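Local coordinates for Slr0280 protein (Synechocystis sp., PDB 5H3K) that is of unknown function but carries a region of the phosphodiester glycosidase family, so it probably acts on a sugar-containing substrate, at residues Q75-L80 with Y124-S129; W67-E72 with N142-P147; S438-Q443 with T479-N484; V434-Q439 with P455-G460; Q224-L229 with H239-V244. All coordinates share one frame; numbering follows the deposited sequence.

Contact 1 (Q75-L80 with Y124-S129); sequences QTRTGL and YLDVTS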
# COMPACT_ATOMS: atom_id res chain seq x y z
N GLN A 75 20.79 -28.34 12.42
CA GLN A 75 19.34 -28.54 12.37
C GLN A 75 18.69 -27.76 11.24
O GLN A 75 19.20 -26.73 10.81
CB GLN A 75 18.69 -28.07 13.68
CG GLN A 75 18.98 -28.90 14.91
CD GLN A 75 18.26 -28.34 16.12
OE1 GLN A 75 17.26 -27.63 15.99
NE2 GLN A 75 18.78 -28.63 17.31
N THR A 76 17.55 -28.25 10.77
CA THR A 76 16.74 -27.50 9.81
C THR A 76 15.78 -26.58 10.56
O THR A 76 14.96 -27.03 11.36
CB THR A 76 15.95 -28.44 8.89
OG1 THR A 76 16.85 -29.31 8.21
CG2 THR A 76 15.15 -27.64 7.88
N ARG A 77 15.88 -25.27 10.29
CA ARG A 77 14.99 -24.31 10.93
C ARG A 77 13.97 -23.84 9.92
O ARG A 77 14.25 -23.78 8.73
CB ARG A 77 15.77 -23.11 11.47
CG ARG A 77 16.89 -23.46 12.45
CD ARG A 77 16.36 -24.05 13.74
NE ARG A 77 17.44 -24.29 14.70
CZ ARG A 77 17.87 -23.39 15.58
NH1 ARG A 77 17.31 -22.19 15.63
NH2 ARG A 77 18.87 -23.69 16.40
N THR A 78 12.77 -23.51 10.40
CA THR A 78 11.73 -22.97 9.53
C THR A 78 11.33 -21.59 10.00
O THR A 78 11.02 -21.39 11.19
CB THR A 78 10.48 -23.86 9.51
OG1 THR A 78 10.85 -25.20 9.14
CG2 THR A 78 9.46 -23.32 8.49
N GLY A 79 11.32 -20.65 9.06
CA GLY A 79 10.94 -19.28 9.35
C GLY A 79 9.74 -18.86 8.52
O GLY A 79 9.61 -19.28 7.38
N LEU A 80 8.86 -18.05 9.10
CA LEU A 80 7.69 -17.53 8.40
C LEU A 80 7.73 -16.01 8.46
O LEU A 80 8.11 -15.44 9.48
CB LEU A 80 6.40 -18.00 9.08
CG LEU A 80 6.23 -19.50 9.31
CD1 LEU A 80 4.83 -19.77 9.84
CD2 LEU A 80 6.44 -20.24 8.02
N TYR A 124 11.67 -12.93 8.72
CA TYR A 124 11.27 -14.31 9.02
C TYR A 124 11.41 -14.64 10.51
O TYR A 124 12.45 -14.38 11.11
CB TYR A 124 12.09 -15.29 8.18
CG TYR A 124 11.82 -15.16 6.70
CD1 TYR A 124 10.84 -15.91 6.08
CD2 TYR A 124 12.53 -14.25 5.92
CE1 TYR A 124 10.58 -15.78 4.72
CE2 TYR A 124 12.28 -14.11 4.57
CZ TYR A 124 11.31 -14.87 3.98
OH TYR A 124 11.07 -14.72 2.62
N LEU A 125 10.35 -15.20 11.09
CA LEU A 125 10.39 -15.65 12.48
C LEU A 125 10.66 -17.15 12.53
O LEU A 125 9.99 -17.93 11.87
CB LEU A 125 9.06 -15.34 13.21
CG LEU A 125 8.56 -13.89 13.28
CD1 LEU A 125 7.28 -13.78 14.13
CD2 LEU A 125 9.62 -12.92 13.80
N ASP A 126 11.66 -17.55 13.31
CA ASP A 126 12.02 -18.97 13.44
C ASP A 126 10.98 -19.65 14.34
O ASP A 126 10.99 -19.48 15.56
CB ASP A 126 13.43 -19.10 14.02
CG ASP A 126 13.93 -20.54 14.09
OD1 ASP A 126 13.11 -21.47 14.24
OD2 ASP A 126 15.16 -20.75 14.00
N VAL A 127 10.08 -20.41 13.72
CA VAL A 127 8.97 -21.03 14.45
C VAL A 127 9.22 -22.50 14.76
O VAL A 127 8.32 -23.22 15.20
CB VAL A 127 7.63 -20.90 13.67
CG1 VAL A 127 7.27 -19.43 13.47
CG2 VAL A 127 7.71 -21.63 12.33
N THR A 128 10.46 -22.95 14.55
CA THR A 128 10.83 -24.36 14.71
C THR A 128 10.50 -24.91 16.10
O THR A 128 9.87 -25.96 16.22
CB THR A 128 12.33 -24.59 14.42
OG1 THR A 128 12.70 -23.90 13.22
CG2 THR A 128 12.62 -26.08 14.24
N SER A 129 10.93 -24.20 17.14
CA SER A 129 10.67 -24.64 18.51
C SER A 129 9.22 -24.48 18.90
O SER A 129 8.64 -25.34 19.57
CB SER A 129 11.56 -23.89 19.49
OG SER A 129 12.90 -24.34 19.39

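Contact 2 (W67-E72 with N142-P147); sequences WGQWQE and NTLVMP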
# COMPACT_ATOMS: atom_id res chain seq x y z
N TRP A 67 7.81 -18.10 3.46
CA TRP A 67 8.54 -19.00 4.36
C TRP A 67 9.91 -19.32 3.80
O TRP A 67 10.16 -19.19 2.59
CB TRP A 67 7.75 -20.29 4.61
CG TRP A 67 7.55 -21.07 3.36
CD1 TRP A 67 6.52 -20.96 2.48
CD2 TRP A 67 8.42 -22.09 2.84
NE1 TRP A 67 6.70 -21.84 1.44
CE2 TRP A 67 7.85 -22.54 1.64
CE3 TRP A 67 9.62 -22.65 3.28
CZ2 TRP A 67 8.45 -23.54 0.86
CZ3 TRP A 67 10.21 -23.65 2.51
CH2 TRP A 67 9.62 -24.07 1.31
N GLY A 68 10.81 -19.71 4.69
CA GLY A 68 12.13 -20.16 4.29
C GLY A 68 12.67 -21.16 5.30
O GLY A 68 12.31 -21.10 6.48
N GLN A 69 13.51 -22.08 4.84
CA GLN A 69 14.14 -23.04 5.72
C GLN A 69 15.65 -22.97 5.54
O GLN A 69 16.14 -22.79 4.43
CB GLN A 69 13.63 -24.46 5.44
CG GLN A 69 12.25 -24.73 6.00
CD GLN A 69 11.75 -26.13 5.69
OE1 GLN A 69 12.06 -26.71 4.65
NE2 GLN A 69 10.95 -26.69 6.60
N TRP A 70 16.37 -23.09 6.66
CA TRP A 70 17.82 -23.02 6.62
C TRP A 70 18.46 -23.94 7.65
O TRP A 70 17.77 -24.52 8.49
CB TRP A 70 18.30 -21.58 6.84
CG TRP A 70 17.97 -21.02 8.19
CD1 TRP A 70 18.78 -21.01 9.29
CD2 TRP A 70 16.75 -20.39 8.59
NE1 TRP A 70 18.14 -20.41 10.35
CE2 TRP A 70 16.89 -20.03 9.95
CE3 TRP A 70 15.55 -20.11 7.94
CZ2 TRP A 70 15.87 -19.38 10.66
CZ3 TRP A 70 14.54 -19.47 8.65
CH2 TRP A 70 14.71 -19.12 9.99
N GLN A 71 19.79 -24.06 7.58
CA GLN A 71 20.56 -24.88 8.49
C GLN A 71 21.17 -24.06 9.61
O GLN A 71 21.84 -23.06 9.37
CB GLN A 71 21.70 -25.56 7.73
CG GLN A 71 21.39 -26.94 7.20
CD GLN A 71 22.49 -27.93 7.52
OE1 GLN A 71 22.46 -28.59 8.56
NE2 GLN A 71 23.49 -28.02 6.65
N GLU A 72 20.94 -24.48 10.85
CA GLU A 72 21.51 -23.77 11.99
C GLU A 72 21.79 -24.75 13.13
O GLU A 72 20.87 -25.31 13.72
CB GLU A 72 20.57 -22.65 12.45
CG GLU A 72 21.23 -21.64 13.39
CD GLU A 72 20.26 -20.60 13.92
OE1 GLU A 72 19.29 -20.23 13.21
OE2 GLU A 72 20.47 -20.15 15.07
N ASN A 142 6.93 -24.91 -3.51
CA ASN A 142 6.69 -23.53 -3.11
C ASN A 142 5.80 -23.43 -1.86
O ASN A 142 5.63 -22.35 -1.29
CB ASN A 142 6.08 -22.76 -4.29
CG ASN A 142 5.81 -21.31 -3.96
OD1 ASN A 142 6.74 -20.53 -3.75
ND2 ASN A 142 4.54 -20.94 -3.94
N THR A 143 5.26 -24.57 -1.43
CA THR A 143 4.27 -24.59 -0.35
C THR A 143 4.75 -25.33 0.90
O THR A 143 5.06 -26.52 0.85
CB THR A 143 2.95 -25.21 -0.83
OG1 THR A 143 2.47 -24.50 -1.97
CG2 THR A 143 1.91 -25.15 0.29
N LEU A 144 4.80 -24.63 2.03
CA LEU A 144 5.14 -25.27 3.30
C LEU A 144 3.87 -25.84 3.91
O LEU A 144 2.90 -25.12 4.14
CB LEU A 144 5.76 -24.25 4.26
CG LEU A 144 6.10 -24.70 5.69
CD1 LEU A 144 7.23 -25.72 5.72
CD2 LEU A 144 6.49 -23.49 6.53
N VAL A 145 3.86 -27.14 4.19
CA VAL A 145 2.67 -27.76 4.75
C VAL A 145 2.67 -27.66 6.27
O VAL A 145 3.55 -28.21 6.94
CB VAL A 145 2.55 -29.25 4.32
CG1 VAL A 145 1.26 -29.86 4.87
CG2 VAL A 145 2.58 -29.36 2.80
N MET A 146 1.69 -26.94 6.81
CA MET A 146 1.62 -26.75 8.25
C MET A 146 1.17 -28.03 8.94
O MET A 146 0.38 -28.81 8.38
CB MET A 146 0.70 -25.57 8.60
CG MET A 146 1.11 -24.25 7.96
SD MET A 146 2.80 -23.75 8.39
CE MET A 146 2.64 -23.59 10.16
N PRO A 147 1.66 -28.27 10.16
CA PRO A 147 1.38 -29.55 10.80
C PRO A 147 -0.05 -29.62 11.33
O PRO A 147 -0.66 -28.58 11.60
CB PRO A 147 2.37 -29.58 11.97
CG PRO A 147 2.58 -28.13 12.32
CD PRO A 147 2.45 -27.37 11.02

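Contact 3 (S438-Q443 with T479-N484); sequences SQVTAQ and TTLNVN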
# COMPACT_ATOMS: atom_id res chain seq x y z
N SER A 438 13.43 11.93 -32.72
CA SER A 438 13.40 13.39 -32.71
C SER A 438 12.90 14.07 -33.99
O SER A 438 13.07 15.28 -34.16
CB SER A 438 14.77 13.97 -32.33
OG SER A 438 15.18 13.54 -31.05
N GLN A 439 12.26 13.32 -34.88
CA GLN A 439 11.66 13.91 -36.08
C GLN A 439 10.20 13.53 -36.22
O GLN A 439 9.82 12.38 -35.98
CB GLN A 439 12.40 13.47 -37.36
CG GLN A 439 13.75 14.11 -37.56
CD GLN A 439 14.36 13.76 -38.91
OE1 GLN A 439 14.17 14.48 -39.89
NE2 GLN A 439 15.08 12.65 -38.96
N VAL A 440 9.37 14.49 -36.64
CA VAL A 440 7.98 14.22 -36.96
C VAL A 440 7.92 13.32 -38.19
O VAL A 440 8.56 13.60 -39.21
CB VAL A 440 7.19 15.51 -37.23
CG1 VAL A 440 5.75 15.17 -37.57
CG2 VAL A 440 7.25 16.45 -36.02
N THR A 441 7.17 12.23 -38.08
CA THR A 441 7.09 11.28 -39.18
C THR A 441 5.67 11.15 -39.75
O THR A 441 5.49 10.69 -40.88
CB THR A 441 7.61 9.91 -38.76
OG1 THR A 441 7.66 9.05 -39.90
CG2 THR A 441 6.70 9.32 -37.72
N ALA A 442 4.66 11.55 -38.97
CA ALA A 442 3.27 11.45 -39.42
C ALA A 442 2.36 12.36 -38.61
O ALA A 442 2.71 12.76 -37.50
CB ALA A 442 2.79 10.00 -39.35
N GLN A 443 1.21 12.72 -39.18
CA GLN A 443 0.15 13.42 -38.47
C GLN A 443 -1.18 12.78 -38.86
O GLN A 443 -1.40 12.50 -40.04
CB GLN A 443 0.12 14.92 -38.82
CG GLN A 443 -1.14 15.66 -38.34
CD GLN A 443 -1.17 17.13 -38.74
OE1 GLN A 443 -0.26 17.62 -39.42
NE2 GLN A 443 -2.21 17.84 -38.31
N THR A 479 10.20 17.63 -39.56
CA THR A 479 10.67 18.61 -38.57
C THR A 479 11.42 17.92 -37.42
O THR A 479 10.96 16.88 -36.89
CB THR A 479 9.50 19.46 -38.01
OG1 THR A 479 8.79 20.05 -39.10
CG2 THR A 479 10.03 20.57 -37.11
N THR A 480 12.56 18.49 -37.04
CA THR A 480 13.35 18.00 -35.91
C THR A 480 12.86 18.67 -34.61
O THR A 480 12.53 19.85 -34.62
CB THR A 480 14.85 18.30 -36.14
OG1 THR A 480 15.35 17.42 -37.16
CG2 THR A 480 15.67 18.06 -34.87
N LEU A 481 12.79 17.91 -33.51
CA LEU A 481 12.26 18.44 -32.25
C LEU A 481 13.19 18.20 -31.08
O LEU A 481 13.82 17.14 -30.98
CB LEU A 481 10.88 17.84 -31.93
CG LEU A 481 9.74 17.99 -32.92
CD1 LEU A 481 8.53 17.19 -32.45
CD2 LEU A 481 9.36 19.45 -33.10
N ASN A 482 13.27 19.18 -30.20
CA ASN A 482 13.88 19.00 -28.89
C ASN A 482 12.83 19.23 -27.81
O ASN A 482 12.04 20.17 -27.90
CB ASN A 482 15.05 19.96 -28.69
CG ASN A 482 15.50 20.02 -27.25
OD1 ASN A 482 15.18 20.97 -26.53
ND2 ASN A 482 16.24 19.00 -26.80
N VAL A 483 12.80 18.37 -26.80
CA VAL A 483 11.88 18.55 -25.68
C VAL A 483 12.69 18.83 -24.42
O VAL A 483 13.64 18.10 -24.10
CB VAL A 483 11.01 17.30 -25.46
CG1 VAL A 483 10.02 17.53 -24.31
CG2 VAL A 483 10.24 16.96 -26.73
N ASN A 484 12.32 19.88 -23.71
CA ASN A 484 13.02 20.26 -22.49
C ASN A 484 12.00 20.47 -21.37
O ASN A 484 11.13 21.34 -21.46
CB ASN A 484 13.85 21.53 -22.74
CG ASN A 484 14.78 21.87 -21.58
OD1 ASN A 484 14.41 22.60 -20.66
ND2 ASN A 484 16.02 21.37 -21.65

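Contact 4 (V434-Q439 with P455-G460); sequences VVQNSQ and PIPSDG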
# COMPACT_ATOMS: atom_id res chain seq x y z
N VAL A 434 3.24 11.94 -34.79
CA VAL A 434 4.13 10.85 -34.44
C VAL A 434 5.58 11.33 -34.53
O VAL A 434 6.00 11.89 -35.55
CB VAL A 434 3.93 9.63 -35.37
CG1 VAL A 434 4.81 8.48 -34.93
CG2 VAL A 434 2.47 9.21 -35.37
N VAL A 435 6.34 11.12 -33.45
CA VAL A 435 7.75 11.51 -33.42
C VAL A 435 8.62 10.26 -33.27
O VAL A 435 8.37 9.41 -32.41
CB VAL A 435 8.03 12.51 -32.27
CG1 VAL A 435 9.49 12.95 -32.30
CG2 VAL A 435 7.10 13.72 -32.37
N GLN A 436 9.60 10.12 -34.15
CA GLN A 436 10.54 9.00 -34.08
C GLN A 436 11.93 9.55 -34.23
O GLN A 436 12.21 10.29 -35.16
CB GLN A 436 10.27 7.99 -35.19
CG GLN A 436 8.91 7.33 -35.13
CD GLN A 436 8.69 6.34 -36.26
OE1 GLN A 436 8.01 6.64 -37.25
NE2 GLN A 436 9.25 5.14 -36.11
N ASN A 437 12.81 9.21 -33.29
CA ASN A 437 14.18 9.70 -33.31
C ASN A 437 14.25 11.22 -33.50
O ASN A 437 15.00 11.72 -34.34
CB ASN A 437 15.00 9.00 -34.40
CG ASN A 437 16.49 9.11 -34.16
OD1 ASN A 437 16.94 9.11 -33.01
ND2 ASN A 437 17.26 9.23 -35.24
N SER A 438 13.43 11.93 -32.72
CA SER A 438 13.40 13.39 -32.71
C SER A 438 12.90 14.07 -33.99
O SER A 438 13.07 15.28 -34.16
CB SER A 438 14.77 13.97 -32.33
OG SER A 438 15.18 13.54 -31.05
N GLN A 439 12.26 13.32 -34.88
CA GLN A 439 11.66 13.91 -36.08
C GLN A 439 10.20 13.53 -36.22
O GLN A 439 9.82 12.38 -35.98
CB GLN A 439 12.40 13.47 -37.36
CG GLN A 439 13.75 14.11 -37.56
CD GLN A 439 14.36 13.76 -38.91
OE1 GLN A 439 14.17 14.48 -39.89
NE2 GLN A 439 15.08 12.65 -38.96
N PRO A 455 0.08 3.25 -32.08
CA PRO A 455 1.30 2.78 -31.42
C PRO A 455 2.14 3.99 -31.00
O PRO A 455 2.16 5.01 -31.71
CB PRO A 455 2.03 2.00 -32.51
CG PRO A 455 1.00 1.74 -33.58
CD PRO A 455 0.04 2.87 -33.51
N ILE A 456 2.79 3.89 -29.84
CA ILE A 456 3.80 4.87 -29.44
C ILE A 456 5.17 4.31 -29.82
O ILE A 456 5.57 3.23 -29.37
CB ILE A 456 3.76 5.14 -27.91
CG1 ILE A 456 2.38 5.63 -27.47
CG2 ILE A 456 4.84 6.13 -27.53
CD1 ILE A 456 2.16 5.61 -25.94
N PRO A 457 5.91 5.05 -30.66
CA PRO A 457 7.19 4.51 -31.16
C PRO A 457 8.20 4.32 -30.03
O PRO A 457 8.32 5.19 -29.17
CB PRO A 457 7.68 5.61 -32.12
CG PRO A 457 6.45 6.38 -32.48
CD PRO A 457 5.58 6.35 -31.26
N SER A 458 8.91 3.19 -30.04
CA SER A 458 9.85 2.90 -28.96
C SER A 458 11.01 3.88 -28.93
O SER A 458 11.62 4.09 -27.87
CB SER A 458 10.38 1.46 -29.07
OG SER A 458 11.06 1.27 -30.30
N ASP A 459 11.32 4.48 -30.07
CA ASP A 459 12.40 5.46 -30.16
C ASP A 459 11.83 6.87 -30.29
O ASP A 459 12.49 7.76 -30.83
CB ASP A 459 13.30 5.16 -31.36
CG ASP A 459 12.54 5.18 -32.68
OD1 ASP A 459 11.29 5.09 -32.67
OD2 ASP A 459 13.20 5.28 -33.74
N GLY A 460 10.62 7.06 -29.79
CA GLY A 460 10.01 8.39 -29.85
C GLY A 460 8.85 8.58 -28.90
O GLY A 460 8.89 8.14 -27.75
O HOH W 1 12.53 10.78 -30.24

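Contact 5 (Q224-L229 with H239-V244); sequences QIRYRL and HFQLPV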
# COMPACT_ATOMS: atom_id res chain seq x y z
N GLN A 224 -26.52 -8.15 21.18
CA GLN A 224 -26.14 -7.12 20.22
C GLN A 224 -25.43 -7.73 19.00
O GLN A 224 -25.82 -7.46 17.87
CB GLN A 224 -25.26 -6.06 20.88
CG GLN A 224 -25.36 -4.69 20.26
CD GLN A 224 -26.71 -4.05 20.51
OE1 GLN A 224 -27.35 -4.30 21.53
NE2 GLN A 224 -27.16 -3.21 19.58
N ILE A 225 -24.40 -8.54 19.23
CA ILE A 225 -23.78 -9.27 18.13
C ILE A 225 -24.61 -10.50 17.83
O ILE A 225 -25.40 -10.97 18.67
CB ILE A 225 -22.34 -9.75 18.44
CG1 ILE A 225 -22.33 -10.79 19.56
CG2 ILE A 225 -21.44 -8.58 18.78
CD1 ILE A 225 -21.06 -11.62 19.63
N ARG A 226 -24.44 -11.04 16.63
CA ARG A 226 -24.97 -12.35 16.31
C ARG A 226 -23.82 -13.13 15.71
O ARG A 226 -23.01 -12.57 14.99
CB ARG A 226 -26.13 -12.26 15.32
CG ARG A 226 -27.31 -11.49 15.85
CD ARG A 226 -28.34 -11.19 14.77
NE ARG A 226 -29.28 -10.15 15.18
CZ ARG A 226 -29.40 -8.97 14.59
NH1 ARG A 226 -30.28 -8.08 15.05
NH2 ARG A 226 -28.66 -8.67 13.53
N TYR A 227 -23.74 -14.41 16.03
CA TYR A 227 -22.70 -15.24 15.44
C TYR A 227 -23.20 -16.65 15.20
O TYR A 227 -24.17 -17.09 15.82
CB TYR A 227 -21.45 -15.24 16.32
CG TYR A 227 -21.61 -15.97 17.64
CD1 TYR A 227 -22.15 -15.34 18.75
CD2 TYR A 227 -21.20 -17.29 17.77
CE1 TYR A 227 -22.29 -16.00 19.96
CE2 TYR A 227 -21.33 -17.97 18.98
CZ TYR A 227 -21.88 -17.31 20.07
OH TYR A 227 -22.01 -17.96 21.27
N ARG A 228 -22.54 -17.35 14.30
CA ARG A 228 -23.01 -18.66 13.86
C ARG A 228 -21.82 -19.49 13.45
O ARG A 228 -20.91 -19.00 12.75
CB ARG A 228 -23.94 -18.49 12.66
CG ARG A 228 -24.74 -19.73 12.29
CD ARG A 228 -25.83 -19.33 11.32
NE ARG A 228 -26.83 -20.38 11.10
CZ ARG A 228 -27.98 -20.45 11.74
NH1 ARG A 228 -28.29 -19.52 12.66
NH2 ARG A 228 -28.84 -21.43 11.47
N LEU A 229 -21.83 -20.74 13.87
CA LEU A 229 -20.75 -21.68 13.58
C LEU A 229 -20.99 -22.36 12.23
O LEU A 229 -22.11 -22.78 11.94
CB LEU A 229 -20.70 -22.71 14.70
CG LEU A 229 -19.45 -23.56 14.97
CD1 LEU A 229 -18.20 -22.77 14.65
CD2 LEU A 229 -19.43 -23.99 16.43
N HIS A 239 -18.97 -17.07 12.12
CA HIS A 239 -19.43 -15.94 11.33
C HIS A 239 -20.15 -14.91 12.18
O HIS A 239 -21.13 -15.25 12.84
CB HIS A 239 -20.38 -16.44 10.25
CG HIS A 239 -19.74 -17.34 9.26
ND1 HIS A 239 -19.12 -16.88 8.12
CD2 HIS A 239 -19.57 -18.69 9.26
CE1 HIS A 239 -18.62 -17.89 7.44
NE2 HIS A 239 -18.87 -19.01 8.12
N PHE A 240 -19.67 -13.67 12.14
CA PHE A 240 -20.23 -12.60 12.98
C PHE A 240 -20.97 -11.55 12.18
O PHE A 240 -20.50 -11.09 11.13
CB PHE A 240 -19.11 -11.89 13.75
CG PHE A 240 -18.53 -12.70 14.88
CD1 PHE A 240 -17.52 -13.62 14.64
CD2 PHE A 240 -19.01 -12.55 16.17
CE1 PHE A 240 -16.98 -14.38 15.69
CE2 PHE A 240 -18.47 -13.30 17.23
CZ PHE A 240 -17.46 -14.21 16.99
N GLN A 241 -22.11 -11.14 12.72
CA GLN A 241 -22.78 -9.93 12.29
C GLN A 241 -22.63 -8.89 13.41
O GLN A 241 -23.17 -9.06 14.51
CB GLN A 241 -24.26 -10.20 12.01
CG GLN A 241 -25.02 -9.00 11.47
CD GLN A 241 -24.66 -8.69 10.02
OE1 GLN A 241 -24.44 -9.61 9.22
NE2 GLN A 241 -24.61 -7.41 9.68
N LEU A 242 -21.88 -7.83 13.15
CA LEU A 242 -21.52 -6.87 14.20
C LEU A 242 -22.27 -5.56 14.07
O LEU A 242 -22.56 -5.13 12.95
CB LEU A 242 -20.02 -6.59 14.16
CG LEU A 242 -19.10 -7.79 14.38
CD1 LEU A 242 -17.64 -7.41 14.17
CD2 LEU A 242 -19.31 -8.37 15.77
N PRO A 243 -22.55 -4.91 15.20
CA PRO A 243 -23.04 -3.52 15.17
C PRO A 243 -22.03 -2.64 14.43
O PRO A 243 -20.82 -2.93 14.48
CB PRO A 243 -23.09 -3.13 16.65
CG PRO A 243 -23.18 -4.42 17.40
CD PRO A 243 -22.42 -5.42 16.57
N VAL A 244 -22.52 -1.62 13.75
CA VAL A 244 -21.65 -0.68 13.05
C VAL A 244 -20.58 -0.14 13.99
O VAL A 244 -20.87 0.22 15.13
CB VAL A 244 -22.46 0.51 12.48
CG1 VAL A 244 -21.53 1.64 12.06
CG2 VAL A 244 -23.32 0.05 11.30
O HOH W 2 -25.77 -7.63 15.25

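Contact 1 (Q75-L80 with Y124-S129)
Two hydrogen bonds grip Thr128 OG1: it accepts from the backbone Thr78 N at 2.8 Å, almost straight, and donates to Asp126 OD1 at 2.7 Å. With its OG1 beside its own backbone N (chi1 -45°), Thr128 turns the hydroxyl to the edge of strand 75-80. Asp126 OD1 also takes Thr128 N, an Asx turn that bends the chain as strand 124-126 ends. The other carboxylate oxygen meets the bent Arg77 side chain: NH1 lies 3.1 Å from Asp126 OD2 in a salt bridge, in the guanidinium plane but above the carboxylate plane, the two planes being 54° apart. Asp126 thus fixes the turn with one oxygen and holds a charge with the other. Antiparallel pairing continues the contact, Leu80 and Leu125 forming a hydrogen-bonded pair in which Leu125 N reaches Leu80 O at 2.8 Å, while Val127 N binds Thr78 O. At Gly79 a side chain would be tight against Tyr124 CB. Strand 75-81 is thereby held between strands 61-72 and 122-126 of a mixed sheet, with Leu80 packed on Ala85 and Leu89 of helix 82-89 and Leu125 against strand 112-119.

Contact 2 (W67-E72 with N142-P147)
The indole of Trp67 meets the segment 142-147 by a face and by an edge. Over the face sits Leu144, whose CB lies 3.6 Å from the centroid of the five-membered ring, only 3° off its normal, a CH-pi contact. The leucine has its CG anti to the backbone N, and CD2 leans back to the Trp67 CB at 3.9 Å. At the edge, just before strand 143-145, Trp67 NE1 donates to Asn142 O at 3.0 Å, close to the ring plane but well above the plane of the carbonyl. The crowded first torsion of Trp67 (chi1 63°) turns the ring across the path of the other chain. The two strands belong to one mixed sheet but do not pair here; their segments cross at 75°, and the Trp67 indole spans the gap to Leu144 and to the Asn142 carbonyl. An alanine in place of Trp67 would lose both the indole face under Leu144 and the bond to Asn142 O, and would probably loosen strand 143-145 against strand 61-72. The extended Gln69 chain crosses the leucine obliquely, NE2 passing 3.9 Å from Leu144 CD1. That amide nitrogen is held by Thr78 OG1 and by the carbonyl of Leu137.

Contact 3 (S438-Q443 with T479-N484)
Backbone carbonyl groups are the flat groups that carry this contact, and each is met in its own plane. Leu481 N approaches Ser438 O at 2.7 Å, and Val440 N approaches Thr479 O at 2.9 Å. The two bonds flank Gln439 and Thr480, forming a single beta bridge that joins the chain where the hairpin turn runs into strand 439-446 to the chain leading into strand 481-488, in the phosphodiester glycosidase region. Both carbonyl oxygens also receive a CA-H contact, Thr480 CA lying 3.2 Å from Ser438 O and Gln439 CA reaching Thr479 O in the same way. On the buried side Val440 places CG2 beside its own backbone N, CG1 being anti to it (chi1 180°), so that CG2 crosses obliquely against Leu481 CD1. The leucine goes on to touch Val435 and the side chains of Tyr461 and Ile463, linking the bridge to strands 430-436 and 460-466. Thr479 OG1 turns elsewhere and bonds the carbonyl of Ala476. On the exposed side Gln439 crosses Thr480 obliquely, with Gln439 CG 3.7 Å from Thr480 OG1.

Contact 4 (V434-Q439 with P455-G460)
Positive phi values at Asn437 (50°) and Ser438 (68°) fold the chain sharply after strand 434-436, leaving Asn437 N facing the loop 455-460 and Ser438 N within reach of it through a water. A crowded first torsion at Asp459 (chi1 59°) sets its CG between the backbone N and the carbonyl carbon, bringing the carboxylate over the same corner. The polar link runs through the backbone. Asp459 O accepts from Asn437 N at 2.9 Å, the donor standing above the carbonyl plane, and takes a second bond from a water molecule at 3.1 Å. That water accepts from Ser438 N, so one carbonyl serves two successive residues of the turn. The Asp459 carboxylate itself stays at van der Waals range, OD1 being 4.0 Å from Gln436 CB. On the apolar side the Pro457 ring is the wedge: its CG touches Val434 CG1 at 3.6 Å, and its CB meets Gln436 CG at 3.7 Å, the extended glutamine crossing the proline at about a right angle. Gly460 pairs with Gln436 in an antiparallel, non-hydrogen-bonded bridge. Its CA comes within 3.2 Å of Val435 O in a CA-H contact, and a side chain there would clash with that oxygen. Around this bridge, a type I turn from Pro457 to Gly460 leads into strand 460-466, which pairs with strand 430-436. On the other side Gln436 and Gln439 exchange two backbone bonds across a type I' turn, the arrangement of a tight two-residue beta hairpin, formed by strands 430-436 and 439-446.

Contact 5 (Q224-L229 with H239-V244)
Phe240 lies at the apolar centre, with Tyr227 CB over one face of its ring, 3.9 Å from the centroid in a CH-pi contact, and Ile225 CD1 at its edge, 3.9 Å from Phe240 CE2. Tyr227 CG takes the crowded place between backbone N and carbonyl carbon (chi1 70°). The Tyr227 ring runs alongside, its plane at 27° to that of Phe240, but displaced, so that little of one ring lies over the other; the phenol reaches on to bond Asp158. Ile225 extends the cluster, setting CG2 3.7 Å from Leu242 CD2 and against the Pro243 ring. These side chains pack on Val167, Ile261 and Ala263, so the hairpin of strands 226-232 and 235-241 faces the other sheet of a beta sandwich. A serine at Phe240 would remove the ring beneath Tyr227 CB and beside Ile225, and would probably weaken the packing between the two sheets. Through the backbone, Arg226 and Gln241 form a hydrogen-bonded pair, as do Arg228 and His239, with His239 N 2.8 Å from Arg228 O. Their side chains take the opposite face, where Arg226 runs beside Gln241 and His239 NE2 bonds Glu230. At the outer end a water bridges Gln224 O, at 2.6 Å, and Gln241 O.

Overall arrangement
From the N terminus, contact 2 opens first, at 67-72, and closes at 142-147; contact 1 opens and closes within that span. The two touch through the adjacent strands 61-72 and 75-81, so both tie together the N-terminal mixed sheet. Contact 5 follows in series, closing a short hairpin in a separate four-stranded sheet, its centre about 36 Å from those of contacts 1 and 2. Contacts 4 and 3 come much later and start from the same hairpin, sharing Ser438 and Gln439: contact 4 closes at 455-460 and contact 3 at 479-484. Both lie in the phosphodiester glycosidase region, and contacts 1 and 3 sit on opposite sides of the chain's centre.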